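Local coordinates for protein serine protease pet (Escherichia coli, PDB 4OM9) that acts as a secreted autotransporter serine protease and enterotoxin of enteroaggregative strains, probably cleaving the host cytoskeletal protein alpha-fodrin, at residues Tyr110-Arg115 against His362-Gly367; Phe316-Asn321 against Ala339-Gly344; Ile507-Ala512 against Leu586-Ser591; Leu496-Asp501 against Ala512-Gln517. All blocks are in the same frame, centred on the assembly; numbering follows the deposited sequence.

Contact 1: residues Tyr110-Arg115 against His362-Gly367; sequences YVVETR and HKIGEG
Val112 and Ile364 bring the two backbones nearest to each other, with Val112 CA 6.1 Å from Ile364 CA, wider than the spacing of paired strands. Segment 110-115 is an irregular loop of the chymotrypsin-like protease domain, and it lies against strand 361-364 of the parallel beta-helix without joining the sheet, so the contact is a domain interface. Its single direct hydrogen bond is made by a side chain: His362 ND1 donates to Tyr110 O over 3.1 Å, arriving in the plane of the carbonyl. The first torsion of His362 (chi1 -70°) sets CG beside its backbone N, and ND1 of the ring then faces Tyr110 O, a task suited to a side chain that can both pack and donate. Val112 CG2 rests 3.7 Å from His362 CB, and these two side chains cross at about a right angle. Ile364 fills the other part of the interface with both its branches. Its CG2 sits 3.3 Å from Val111 O and also meets Val112 CA, while its CD1 reaches Tyr110 CB at 3.8 Å. A branched aliphatic residue can thus touch three consecutive loop residues. Further along the loop, Glu113 binds Thr88 and Tyr90 of the protease domain and Tyr398 of the beta-helix, another polar tie between the domains. Lys363 points away from the loop; its ammonium group is held by several carbonyls, including Asn383 O, with NZ 3.0 Å from Gly365 O and 2.6 Å from Gly367 O.

Contact 2: residues Phe316-Asn321 against Ala339-Gly344; sequences FIFDEN and AGIDIG
Phe318 carries CG anti to its carbonyl carbon (chi1 -66°), and its ring lies alongside Ile343 and obliquely across Ile341; on the opposite face Ile317 holds CG1 anti to its carbonyl carbon (chi1 -64°), against Asp342 CB. Strands 316-318 and 341-343 are parallel neighbours on successive turns of the beta-helix, their directions only 3° apart, so Ile317 stacks on Asp342 and Phe318 on Ile343. The Phe316 ring instead leads away, meeting Phe297 and Phe336. The backbones are joined in the zigzag of a parallel sheet: Asp342 N donates to Phe316 O and Asp342 O accepts from Phe318 N, each over 2.8 Å, so Asp342 grips both sides of Ile317. Phe316 N to Gly340 O extends the ladder at one end; at the other, Gly344 N to Phe318 O is weak. Phe318 CE1 lies 4.1 Å from Ile341 CG2, and its CD1 is equally far from Ile343 CG1. Phe316, Phe318, Ile341 and Ile343 all point to the face covered by Trp351 and Val349 of strand 348-352, a buried apolar interior that suits large hydrophobic residues. On the other face Ile317 CG1 meets Asp342 CB at 4.0 Å, and both side chains touch Tyr110 of the protease domain. Where the strand ends, Asp319 turns its carboxylate to Tyr324 OH and Gly299 N. Its carbonyl faces the following turn, where a glycine leaves room for close approach: Asp319 O comes within 3.5 Å of Gly344 CA.

Contact 3: residues Ile507-Ala512 against Leu586-Ser591; sequences ISIKNA and LNIEDS
Ile509 packs against Leu586 and Ile588 through nearly every atom of its side chain. CB starts 3.6 Å from Ile588 CG2. From there CG2 runs beside the same Ile588 methyl, and CG1 lies 3.6 Å from Asn587 O before it meets Leu586 CD2 at 4.1 Å. The chain then bends (chi2 -73°), and CD1 ends against Leu514 of strand 514-520, across the interior. Leu586 also meets Ile507 with its CG. Ile588 has CG1 almost eclipsing its backbone N (chi1 6°), a strained rotation if it is correctly modelled. Beneath this apolar layer the strands pair in parallel: Asn587 accepts from Ile509 N (Asn587 O to Ile509 N, 2.7 Å) and donates to Ile507 O, and Asn511 N closes the ladder on Glu589 O at 3.1 Å. On the outer face Lys510 and Glu589 lie side by side. Lys510 NZ and Glu589 OE1, 4.2 Å apart, are too distant for a salt bridge, and Glu589 OE2 pairs instead with Lys608. At the turn Asn511 and Asp590 both have positive phi, a backbone state these short polar residues tolerate. Their side chains point the same way, Asn511 OD1 being 3.8 Å from Asp590 CB, while Asn511 ND2 binds Leu487 O and Asp590 OD1 binds Asn609. In-register parallel strands with aliphatic stacks inside and aligned polar residues at the turns are characteristic of the parallel beta-helix.

Contact 4: residues Leu496-Asp501 against Ala512-Gln517; sequences LILDGD and APLVMQ
Gln517 and Asp499 make the side-chain bond of this contact: Gln517 NE2 donates to Asp499 OD1 over 3.0 Å, meeting the carboxylate on its syn side. The bond is bent (134°), and the amide and carboxylate planes are turned 52° apart. Gln517 holds CG between its backbone N and carbonyl carbon (chi1 67°), and the chain extends beyond CG; at its end NE2 meets Asp499 and OE1 accepts from Tyr620 N. The other oxygen of Asp499, OD2, is bound by His519, with a weaker bond from His474. These are buried polar groups, and each is given partners. The backbones follow in a parallel ladder. Leu496 N donates to Pro513 O at 2.9 Å, a bond for which a proline is no obstacle since only its carbonyl is needed. Val515 then binds on both sides, its N to Leu496 O and its O to Leu498 N, the latter at 2.8 Å, before Gln517 N reaches Leu498 O at 3.2 Å. Strands 496-498 and 514-516 are thus stacked on adjoining turns of the beta-helix. Leu514 is the focus of the packing on one face: its CD1 lies 3.7 Å from Leu496 CD2 and 3.8 Å from Leu498 CD2. Met516 shares this face and extends toward Phe581 and Phe583, a long flexible side chain among rings. On the other face two beta-branched residues, common in strands, stack directly, with Ile497 CG1 3.8 Å from Val515 CB. Beyond them Ile497 CG2 touches Gln517 CG, 4.0 Å away.

From the N terminus, contact 1 closes a loop of 246 residues between 110-115 and 362-367 and docks the protease domain on the beta-helix. Contact 2 both opens and closes within this interval, pairing two earlier turns; strands 341-343 and 361-364 are sheet neighbours, and the centres of the two contacts lie 10 Å apart. Contacts 3 and 4 come later, their centres 32 to 46 Å from those of the first pair. Contact 4 opens at 496-501, contact 3 opens at 507-512, contact 4 closes at 512-517, and contact 3 closes at 586-591. The two therefore cross, share Ala512, and join different faces of the helix.

Contact 1: residues Tyr110-Arg115 against His362-Gly367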
loop_
_atom_site.group_PDB
_atom_site.type_symbol
_atom_site.label_atom_id
_atom_site.label_comp_id
_atom_site.label_asym_id
_atom_site.label_seq_id
_atom_site.Cartn_x
_atom_site.Cartn_y
_atom_site.Cartn_z
ATOM N N TYR A 110 -26.395 -14.902 -17.504
ATOM C CA TYR A 110 -26.315 -14.076 -16.300
ATOM C C TYR A 110 -25.020 -13.275 -16.308
ATOM O O TYR A 110 -23.944 -13.828 -16.549
ATOM C CB TYR A 110 -26.369 -14.919 -15.018
ATOM C CG TYR A 110 -27.625 -15.721 -14.817
ATOM C CD1 TYR A 110 -28.829 -15.335 -15.403
ATOM C CD2 TYR A 110 -27.606 -16.884 -14.037
ATOM C CE1 TYR A 110 -29.985 -16.105 -15.215
ATOM C CE2 TYR A 110 -28.738 -17.637 -13.838
ATOM C CZ TYR A 110 -29.935 -17.260 -14.431
ATOM O OH TYR A 110 -31.070 -18.044 -14.230
ATOM N N VAL A 111 -25.113 -11.983 -16.022
ATOM C CA VAL A 111 -23.912 -11.162 -15.969
ATOM C C VAL A 111 -23.074 -11.440 -14.723
ATOM O O VAL A 111 -23.530 -11.305 -13.586
ATOM C CB VAL A 111 -24.250 -9.678 -16.030
ATOM C CG1 VAL A 111 -22.967 -8.822 -15.855
ATOM C CG2 VAL A 111 -24.913 -9.382 -17.351
ATOM N N VAL A 112 -21.827 -11.806 -14.950
ATOM C CA VAL A 112 -20.956 -12.188 -13.859
ATOM C C VAL A 112 -20.204 -10.970 -13.280
ATOM O O VAL A 112 -19.900 -10.945 -12.091
ATOM C CB VAL A 112 -19.981 -13.293 -14.344
ATOM C CG1 VAL A 112 -18.734 -13.359 -13.517
ATOM C CG2 VAL A 112 -20.677 -14.633 -14.324
ATOM N N GLU A 113 -19.952 -9.952 -14.100
ATOM C CA GLU A 113 -19.032 -8.848 -13.715
ATOM C C GLU A 113 -19.581 -7.810 -12.741
ATOM O O GLU A 113 -18.814 -7.214 -11.995
ATOM C CB GLU A 113 -18.533 -8.102 -14.961
ATOM C CG GLU A 113 -17.624 -8.934 -15.877
ATOM C CD GLU A 113 -18.337 -10.126 -16.547
ATOM O OE1 GLU A 113 -19.588 -10.220 -16.484
ATOM O OE2 GLU A 113 -17.622 -10.971 -17.131
ATOM N N THR A 114 -20.887 -7.556 -12.767
ATOM C CA THR A 114 -21.462 -6.523 -11.909
ATOM C C THR A 114 -22.779 -6.986 -11.338
ATOM O O THR A 114 -23.459 -7.821 -11.940
ATOM C CB THR A 114 -21.660 -5.187 -12.664
ATOM O OG1 THR A 114 -22.524 -4.328 -11.906
ATOM C CG2 THR A 114 -22.261 -5.407 -14.038
ATOM N N ARG A 115 -23.146 -6.474 -10.167
ATOM C CA ARG A 115 -24.432 -6.842 -9.587
ATOM C C ARG A 115 -25.542 -5.936 -10.121
ATOM O O ARG A 115 -26.722 -6.141 -9.810
ATOM C CB ARG A 115 -24.391 -6.809 -8.060
ATOM C CG ARG A 115 -23.862 -8.105 -7.432
ATOM C CD ARG A 115 -22.371 -8.228 -7.614
ATOM N NE ARG A 115 -21.679 -7.183 -6.860
ATOM C CZ ARG A 115 -20.488 -6.666 -7.172
ATOM N NH1 ARG A 115 -19.820 -7.069 -8.249
ATOM N NH2 ARG A 115 -19.973 -5.719 -6.404
ATOM N N HIS A 362 -21.638 -19.760 -15.620
ATOM C CA HIS A 362 -21.730 -18.437 -14.977
ATOM C C HIS A 362 -22.398 -18.536 -13.622
ATOM O O HIS A 362 -23.587 -18.830 -13.530
ATOM C CB HIS A 362 -22.519 -17.448 -15.843
ATOM C CG HIS A 362 -21.807 -17.029 -17.090
ATOM N ND1 HIS A 362 -22.242 -15.984 -17.877
ATOM C CD2 HIS A 362 -20.693 -17.509 -17.685
ATOM C CE1 HIS A 362 -21.422 -15.835 -18.900
ATOM N NE2 HIS A 362 -20.476 -16.754 -18.812
ATOM N N LYS A 363 -21.640 -18.275 -12.571
ATOM C CA LYS A 363 -22.161 -18.350 -11.215
ATOM C C LYS A 363 -22.296 -16.950 -10.575
ATOM O O LYS A 363 -21.307 -16.223 -10.439
ATOM C CB LYS A 363 -21.249 -19.248 -10.370
ATOM C CG LYS A 363 -21.833 -19.644 -9.024
ATOM C CD LYS A 363 -21.640 -18.593 -7.940
ATOM C CE LYS A 363 -22.254 -19.057 -6.622
ATOM N NZ LYS A 363 -22.360 -17.901 -5.698
ATOM N N ILE A 364 -23.506 -16.579 -10.172
ATOM C CA ILE A 364 -23.712 -15.326 -9.427
ATOM C C ILE A 364 -24.548 -15.607 -8.204
ATOM O O ILE A 364 -24.803 -16.779 -7.873
ATOM C CB ILE A 364 -24.398 -14.226 -10.243
ATOM C CG1 ILE A 364 -25.801 -14.672 -10.678
ATOM C CG2 ILE A 364 -23.565 -13.854 -11.440
ATOM C CD1 ILE A 364 -26.597 -13.585 -11.432
ATOM N N GLY A 365 -24.958 -14.543 -7.524
ATOM C CA GLY A 365 -25.703 -14.672 -6.289
ATOM C C GLY A 365 -24.795 -14.910 -5.099
ATOM O O GLY A 365 -23.611 -15.234 -5.250
ATOM N N GLU A 366 -25.353 -14.775 -3.905
ATOM C CA GLU A 366 -24.527 -14.738 -2.710
ATOM C C GLU A 366 -24.243 -16.087 -2.071
ATOM O O GLU A 366 -23.348 -16.187 -1.233
ATOM C CB GLU A 366 -25.173 -13.820 -1.681
ATOM C CG GLU A 366 -25.125 -12.363 -2.080
ATOM C CD GLU A 366 -25.755 -11.477 -1.040
ATOM O OE1 GLU A 366 -26.877 -10.992 -1.270
ATOM O OE2 GLU A 366 -25.129 -11.280 0.017
ATOM N N GLY A 367 -25.003 -17.112 -2.461
ATOM C CA GLY A 367 -24.855 -18.449 -1.906
ATOM C C GLY A 367 -23.736 -19.294 -2.504
ATOM O O GLY A 367 -22.959 -18.821 -3.345
#

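Contact 2: residues Phe316-Asn321 against Ala339-Gly344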
loop_
_atom_site.group_PDB
_atom_site.type_symbol
_atom_site.label_atom_id
_atom_site.label_comp_id
_atom_site.label_asym_id
_atom_site.label_seq_id
_atom_site.Cartn_x
_atom_site.Cartn_y
_atom_site.Cartn_z
ATOM N N PHE A 316 -30.555 -21.831 -13.743
ATOM C CA PHE A 316 -30.986 -22.206 -12.394
ATOM C C PHE A 316 -30.948 -21.054 -11.407
ATOM O O PHE A 316 -29.919 -20.396 -11.235
ATOM C CB PHE A 316 -30.117 -23.342 -11.832
ATOM C CG PHE A 316 -30.365 -24.684 -12.462
ATOM C CD1 PHE A 316 -31.467 -24.902 -13.274
ATOM C CD2 PHE A 316 -29.492 -25.746 -12.218
ATOM C CE1 PHE A 316 -31.696 -26.150 -13.844
ATOM C CE2 PHE A 316 -29.704 -27.002 -12.786
ATOM C CZ PHE A 316 -30.809 -27.207 -13.594
ATOM N N ILE A 317 -32.064 -20.832 -10.726
ATOM C CA ILE A 317 -32.115 -19.819 -9.694
ATOM C C ILE A 317 -32.605 -20.458 -8.415
ATOM O O ILE A 317 -33.626 -21.134 -8.413
ATOM C CB ILE A 317 -33.031 -18.644 -10.087
ATOM C CG1 ILE A 317 -32.475 -17.913 -11.314
ATOM C CG2 ILE A 317 -33.238 -17.687 -8.904
ATOM C CD1 ILE A 317 -33.317 -16.641 -11.733
ATOM N N PHE A 318 -31.870 -20.241 -7.328
ATOM C CA PHE A 318 -32.170 -20.866 -6.048
ATOM C C PHE A 318 -32.528 -19.818 -5.022
ATOM O O PHE A 318 -31.956 -18.737 -5.029
ATOM C CB PHE A 318 -30.975 -21.684 -5.552
ATOM C CG PHE A 318 -30.667 -22.872 -6.401
ATOM C CD1 PHE A 318 -29.847 -22.752 -7.507
ATOM C CD2 PHE A 318 -31.208 -24.112 -6.098
ATOM C CE1 PHE A 318 -29.578 -23.854 -8.288
ATOM C CE2 PHE A 318 -30.941 -25.202 -6.874
ATOM C CZ PHE A 318 -30.127 -25.077 -7.967
ATOM N N ASP A 319 -33.459 -20.146 -4.132
ATOM C CA ASP A 319 -33.878 -19.213 -3.091
ATOM C C ASP A 319 -32.844 -19.170 -1.972
ATOM O O ASP A 319 -31.731 -19.668 -2.135
ATOM C CB ASP A 319 -35.258 -19.594 -2.544
ATOM C CG ASP A 319 -35.271 -20.960 -1.896
ATOM O OD1 ASP A 319 -34.316 -21.727 -2.113
ATOM O OD2 ASP A 319 -36.236 -21.273 -1.172
ATOM N N GLU A 320 -33.216 -18.586 -0.836
ATOM C CA GLU A 320 -32.268 -18.329 0.249
ATOM C C GLU A 320 -32.332 -19.360 1.375
ATOM O O GLU A 320 -33.361 -19.992 1.582
ATOM C CB GLU A 320 -32.506 -16.930 0.826
ATOM C CG GLU A 320 -32.406 -15.818 -0.199
ATOM C CD GLU A 320 -32.745 -14.455 0.381
ATOM O OE1 GLU A 320 -33.588 -14.388 1.300
ATOM O OE2 GLU A 320 -32.164 -13.446 -0.078
ATOM N N ASN A 321 -31.220 -19.519 2.090
ATOM C CA ASN A 321 -31.155 -20.349 3.295
ATOM C C ASN A 321 -31.603 -21.806 3.106
ATOM O O ASN A 321 -32.181 -22.397 4.019
ATOM C CB ASN A 321 -31.990 -19.723 4.426
ATOM C CG ASN A 321 -31.568 -18.290 4.756
ATOM O OD1 ASN A 321 -30.385 -18.005 4.981
ATOM N ND2 ASN A 321 -32.542 -17.379 4.778
ATOM N N ALA A 339 -28.282 -20.301 -18.863
ATOM C CA ALA A 339 -27.946 -18.913 -18.560
ATOM C C ALA A 339 -26.921 -18.830 -17.437
ATOM O O ALA A 339 -26.153 -17.890 -17.354
ATOM C CB ALA A 339 -29.202 -18.152 -18.184
ATOM N N GLY A 340 -26.910 -19.845 -16.584
ATOM C CA GLY A 340 -25.954 -19.926 -15.500
ATOM C C GLY A 340 -26.627 -20.425 -14.240
ATOM O O GLY A 340 -27.684 -21.056 -14.287
ATOM N N ILE A 341 -26.015 -20.129 -13.104
ATOM C CA ILE A 341 -26.540 -20.558 -11.823
ATOM C C ILE A 341 -26.553 -19.349 -10.889
ATOM O O ILE A 341 -25.547 -18.663 -10.759
ATOM C CB ILE A 341 -25.695 -21.703 -11.226
ATOM C CG1 ILE A 341 -25.657 -22.894 -12.188
ATOM C CG2 ILE A 341 -26.208 -22.098 -9.841
ATOM C CD1 ILE A 341 -24.844 -24.091 -11.689
ATOM N N ASP A 342 -27.698 -19.083 -10.268
ATOM C CA ASP A 342 -27.867 -17.935 -9.384
ATOM C C ASP A 342 -28.354 -18.448 -8.037
ATOM O O ASP A 342 -29.504 -18.837 -7.898
ATOM C CB ASP A 342 -28.857 -16.924 -9.994
ATOM C CG ASP A 342 -29.025 -15.648 -9.147
ATOM O OD1 ASP A 342 -28.273 -15.458 -8.170
ATOM O OD2 ASP A 342 -29.918 -14.815 -9.477
ATOM N N ILE A 343 -27.473 -18.455 -7.044
ATOM C CA ILE A 343 -27.814 -19.016 -5.736
ATOM C C ILE A 343 -28.028 -17.917 -4.718
ATOM O O ILE A 343 -27.162 -17.045 -4.542
ATOM C CB ILE A 343 -26.712 -19.964 -5.185
ATOM C CG1 ILE A 343 -26.342 -21.050 -6.198
ATOM C CG2 ILE A 343 -27.139 -20.564 -3.849
ATOM C CD1 ILE A 343 -24.981 -21.763 -5.854
ATOM N N GLY A 344 -29.170 -17.991 -4.041
ATOM C CA GLY A 344 -29.530 -17.055 -3.001
ATOM C C GLY A 344 -28.670 -17.136 -1.758
ATOM O O GLY A 344 -28.057 -18.169 -1.460
#

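Contact 3: residues Ile507-Ala512 against Leu586-Ser591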
loop_
_atom_site.group_PDB
_atom_site.type_symbol
_atom_site.label_atom_id
_atom_site.label_comp_id
_atom_site.label_asym_id
_atom_site.label_seq_id
_atom_site.Cartn_x
_atom_site.Cartn_y
_atom_site.Cartn_z
ATOM N N ILE A 507 7.436 -15.333 5.764
ATOM C CA ILE A 507 7.792 -15.238 4.361
ATOM C C ILE A 507 9.192 -15.791 4.202
ATOM O O ILE A 507 10.095 -15.443 4.967
ATOM C CB ILE A 507 7.746 -13.785 3.835
ATOM C CG1 ILE A 507 6.317 -13.233 3.837
ATOM C CG2 ILE A 507 8.322 -13.711 2.438
ATOM C CD1 ILE A 507 6.242 -11.725 3.524
ATOM N N SER A 508 9.379 -16.655 3.215
ATOM C CA SER A 508 10.683 -17.255 3.014
ATOM C C SER A 508 11.124 -17.124 1.565
ATOM O O SER A 508 10.371 -17.423 0.643
ATOM C CB SER A 508 10.671 -18.715 3.448
ATOM O OG SER A 508 11.534 -19.462 2.628
ATOM N N ILE A 509 12.360 -16.668 1.401
ATOM C CA ILE A 509 12.940 -16.312 0.120
ATOM C C ILE A 509 14.271 -17.002 -0.070
ATOM O O ILE A 509 15.181 -16.799 0.719
ATOM C CB ILE A 509 13.199 -14.822 0.029
ATOM C CG1 ILE A 509 12.043 -14.035 0.633
ATOM C CG2 ILE A 509 13.468 -14.433 -1.398
ATOM C CD1 ILE A 509 10.820 -14.046 -0.224
ATOM N N LYS A 510 14.398 -17.796 -1.123
ATOM C CA LYS A 510 15.646 -18.486 -1.398
ATOM C C LYS A 510 15.980 -18.352 -2.867
ATOM O O LYS A 510 15.145 -18.668 -3.726
ATOM C CB LYS A 510 15.558 -19.959 -0.996
ATOM C CG LYS A 510 15.347 -20.169 0.486
ATOM C CD LYS A 510 15.031 -21.625 0.824
ATOM C CE LYS A 510 14.225 -21.698 2.111
ATOM N NZ LYS A 510 14.676 -22.776 3.022
ATOM N N ASN A 511 17.177 -17.831 -3.130
ATOM C CA ASN A 511 17.793 -17.835 -4.451
ATOM C C ASN A 511 17.181 -16.874 -5.475
ATOM O O ASN A 511 17.677 -16.796 -6.597
ATOM C CB ASN A 511 17.791 -19.272 -5.025
ATOM C CG ASN A 511 18.929 -20.141 -4.451
ATOM O OD1 ASN A 511 19.983 -19.630 -4.092
ATOM N ND2 ASN A 511 18.705 -21.456 -4.366
ATOM N N ALA A 512 16.139 -16.135 -5.096
ATOM C CA ALA A 512 15.428 -15.250 -6.038
ATOM C C ALA A 512 14.908 -13.994 -5.338
ATOM O O ALA A 512 14.416 -14.074 -4.225
ATOM C CB ALA A 512 14.262 -16.005 -6.707
ATOM N N LEU A 586 10.505 -12.792 8.123
ATOM C CA LEU A 586 10.999 -13.000 6.777
ATOM C C LEU A 586 12.376 -13.668 6.843
ATOM O O LEU A 586 13.298 -13.147 7.493
ATOM C CB LEU A 586 11.103 -11.673 6.018
ATOM C CG LEU A 586 11.249 -11.820 4.505
ATOM C CD1 LEU A 586 10.636 -10.625 3.798
ATOM C CD2 LEU A 586 12.674 -11.981 4.098
ATOM N N ASN A 587 12.520 -14.795 6.153
ATOM C CA ASN A 587 13.835 -15.386 5.942
ATOM C C ASN A 587 14.304 -15.229 4.488
ATOM O O ASN A 587 13.561 -15.554 3.553
ATOM C CB ASN A 587 13.821 -16.862 6.339
ATOM C CG ASN A 587 15.175 -17.539 6.129
ATOM O OD1 ASN A 587 16.153 -17.254 6.836
ATOM N ND2 ASN A 587 15.237 -18.440 5.149
ATOM N N ILE A 588 15.527 -14.733 4.297
ATOM C CA ILE A 588 16.145 -14.645 2.965
ATOM C C ILE A 588 17.440 -15.421 2.918
ATOM O O ILE A 588 18.277 -15.269 3.798
ATOM C CB ILE A 588 16.534 -13.210 2.540
ATOM C CG1 ILE A 588 16.316 -12.206 3.668
ATOM C CG2 ILE A 588 15.950 -12.810 1.182
ATOM C CD1 ILE A 588 16.578 -10.782 3.210
ATOM N N GLU A 589 17.632 -16.195 1.860
ATOM C CA GLU A 589 18.903 -16.854 1.641
ATOM C C GLU A 589 19.418 -16.539 0.239
ATOM O O GLU A 589 18.684 -16.646 -0.735
ATOM C CB GLU A 589 18.769 -18.362 1.875
ATOM C CG GLU A 589 18.213 -18.660 3.257
ATOM C CD GLU A 589 18.312 -20.108 3.681
ATOM O OE1 GLU A 589 18.497 -21.009 2.826
ATOM O OE2 GLU A 589 18.194 -20.332 4.900
ATOM N N ASP A 590 20.666 -16.085 0.167
ATOM C CA ASP A 590 21.358 -15.863 -1.100
ATOM C C ASP A 590 20.599 -15.044 -2.161
ATOM O O ASP A 590 20.667 -15.345 -3.356
ATOM C CB ASP A 590 21.744 -17.219 -1.676
ATOM C CG ASP A 590 22.469 -18.089 -0.648
ATOM O OD1 ASP A 590 23.691 -17.881 -0.433
ATOM O OD2 ASP A 590 21.804 -18.954 -0.033
ATOM N N SER A 591 19.908 -13.994 -1.736
ATOM C CA SER A 591 19.219 -13.153 -2.705
ATOM C C SER A 591 19.080 -11.735 -2.174
ATOM O O SER A 591 19.876 -11.297 -1.346
ATOM C CB SER A 591 17.844 -13.745 -3.059
ATOM O OG SER A 591 17.341 -13.190 -4.268
HETATM O O HOH W 1 19.001 -14.010 -6.319
#

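Contact 4: residues Leu496-Asp501 against Ala512-Gln517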
loop_
_atom_site.group_PDB
_atom_site.type_symbol
_atom_site.label_atom_id
_atom_site.label_comp_id
_atom_site.label_asym_id
_atom_site.label_seq_id
_atom_site.Cartn_x
_atom_site.Cartn_y
_atom_site.Cartn_z
ATOM N N LEU A 496 10.237 -11.290 -7.621
ATOM C CA LEU A 496 8.846 -11.259 -7.196
ATOM C C LEU A 496 8.571 -9.913 -6.538
ATOM O O LEU A 496 9.184 -9.572 -5.511
ATOM C CB LEU A 496 8.535 -12.397 -6.229
ATOM C CG LEU A 496 7.143 -12.313 -5.606
ATOM C CD1 LEU A 496 6.076 -12.295 -6.694
ATOM C CD2 LEU A 496 6.887 -13.433 -4.600
ATOM N N ILE A 497 7.661 -9.154 -7.150
ATOM C CA ILE A 497 7.300 -7.816 -6.698
ATOM C C ILE A 497 5.872 -7.783 -6.151
ATOM O O ILE A 497 4.931 -8.105 -6.856
ATOM C CB ILE A 497 7.440 -6.811 -7.851
ATOM C CG1 ILE A 497 8.870 -6.855 -8.394
ATOM C CG2 ILE A 497 7.064 -5.406 -7.390
ATOM C CD1 ILE A 497 8.972 -6.622 -9.893
ATOM N N LEU A 498 5.716 -7.429 -4.883
ATOM C CA LEU A 498 4.392 -7.370 -4.278
ATOM C C LEU A 498 3.942 -5.916 -4.206
ATOM O O LEU A 498 4.637 -5.080 -3.580
ATOM C CB LEU A 498 4.392 -8.003 -2.889
ATOM C CG LEU A 498 4.370 -9.538 -2.716
ATOM C CD1 LEU A 498 4.331 -10.342 -4.049
ATOM C CD2 LEU A 498 5.502 -10.009 -1.821
ATOM N N ASP A 499 2.808 -5.643 -4.863
ATOM C CA ASP A 499 2.178 -4.320 -5.065
ATOM C C ASP A 499 0.981 -4.078 -4.172
ATOM O O ASP A 499 0.390 -2.980 -4.183
ATOM C CB ASP A 499 1.650 -4.184 -6.507
ATOM C CG ASP A 499 2.287 -3.069 -7.246
ATOM O OD1 ASP A 499 3.210 -2.480 -6.668
ATOM O OD2 ASP A 499 1.898 -2.792 -8.394
ATOM N N GLY A 500 0.542 -5.144 -3.507
ATOM C CA GLY A 500 -0.653 -5.093 -2.686
ATOM C C GLY A 500 -0.315 -5.279 -1.223
ATOM O O GLY A 500 0.852 -5.267 -0.841
ATOM N N ASP A 501 -1.343 -5.455 -0.404
ATOM C CA ASP A 501 -1.147 -5.667 1.022
ATOM C C ASP A 501 -0.856 -7.132 1.322
ATOM O O ASP A 501 -1.547 -8.040 0.820
ATOM C CB ASP A 501 -2.376 -5.199 1.806
ATOM C CG ASP A 501 -2.594 -3.726 1.684
ATOM O OD1 ASP A 501 -1.645 -2.967 1.992
ATOM O OD2 ASP A 501 -3.697 -3.317 1.261
ATOM N N ALA A 512 16.139 -16.135 -5.096
ATOM C CA ALA A 512 15.428 -15.250 -6.038
ATOM C C ALA A 512 14.908 -13.994 -5.338
ATOM O O ALA A 512 14.416 -14.074 -4.225
ATOM C CB ALA A 512 14.262 -16.005 -6.707
ATOM N N PRO A 513 15.003 -12.824 -5.986
ATOM C CA PRO A 513 14.730 -11.576 -5.253
ATOM C C PRO A 513 13.251 -11.311 -4.920
ATOM O O PRO A 513 12.339 -11.697 -5.648
ATOM C CB PRO A 513 15.253 -10.483 -6.203
ATOM C CG PRO A 513 16.050 -11.211 -7.260
ATOM C CD PRO A 513 15.425 -12.565 -7.370
ATOM N N LEU A 514 13.048 -10.645 -3.790
ATOM C CA LEU A 514 11.757 -10.142 -3.387
ATOM C C LEU A 514 11.801 -8.613 -3.331
ATOM O O LEU A 514 12.794 -8.011 -2.892
ATOM C CB LEU A 514 11.340 -10.699 -2.030
ATOM C CG LEU A 514 9.880 -10.371 -1.688
ATOM C CD1 LEU A 514 8.956 -11.352 -2.399
ATOM C CD2 LEU A 514 9.639 -10.399 -0.199
ATOM N N VAL A 515 10.711 -8.009 -3.786
ATOM C CA VAL A 515 10.521 -6.567 -3.768
ATOM C C VAL A 515 9.161 -6.247 -3.183
ATOM O O VAL A 515 8.139 -6.780 -3.631
ATOM C CB VAL A 515 10.607 -5.960 -5.163
ATOM C CG1 VAL A 515 10.196 -4.503 -5.122
ATOM C CG2 VAL A 515 12.024 -6.112 -5.699
ATOM N N MET A 516 9.166 -5.425 -2.145
ATOM C CA MET A 516 7.949 -4.881 -1.584
ATOM C C MET A 516 7.910 -3.384 -1.893
ATOM O O MET A 516 8.893 -2.651 -1.648
ATOM C CB MET A 516 7.872 -5.120 -0.073
ATOM C CG MET A 516 7.931 -6.567 0.372
ATOM S SD MET A 516 8.145 -6.624 2.164
ATOM C CE MET A 516 8.228 -8.385 2.458
ATOM N N GLN A 517 6.781 -2.937 -2.431
ATOM C CA GLN A 517 6.605 -1.542 -2.817
ATOM C C GLN A 517 5.142 -1.171 -2.832
ATOM O O GLN A 517 4.274 -2.054 -2.856
ATOM C CB GLN A 517 7.204 -1.276 -4.204
ATOM C CG GLN A 517 6.456 -2.001 -5.327
ATOM C CD GLN A 517 6.723 -1.410 -6.710
ATOM O OE1 GLN A 517 7.858 -1.416 -7.201
ATOM N NE2 GLN A 517 5.657 -0.919 -7.356
#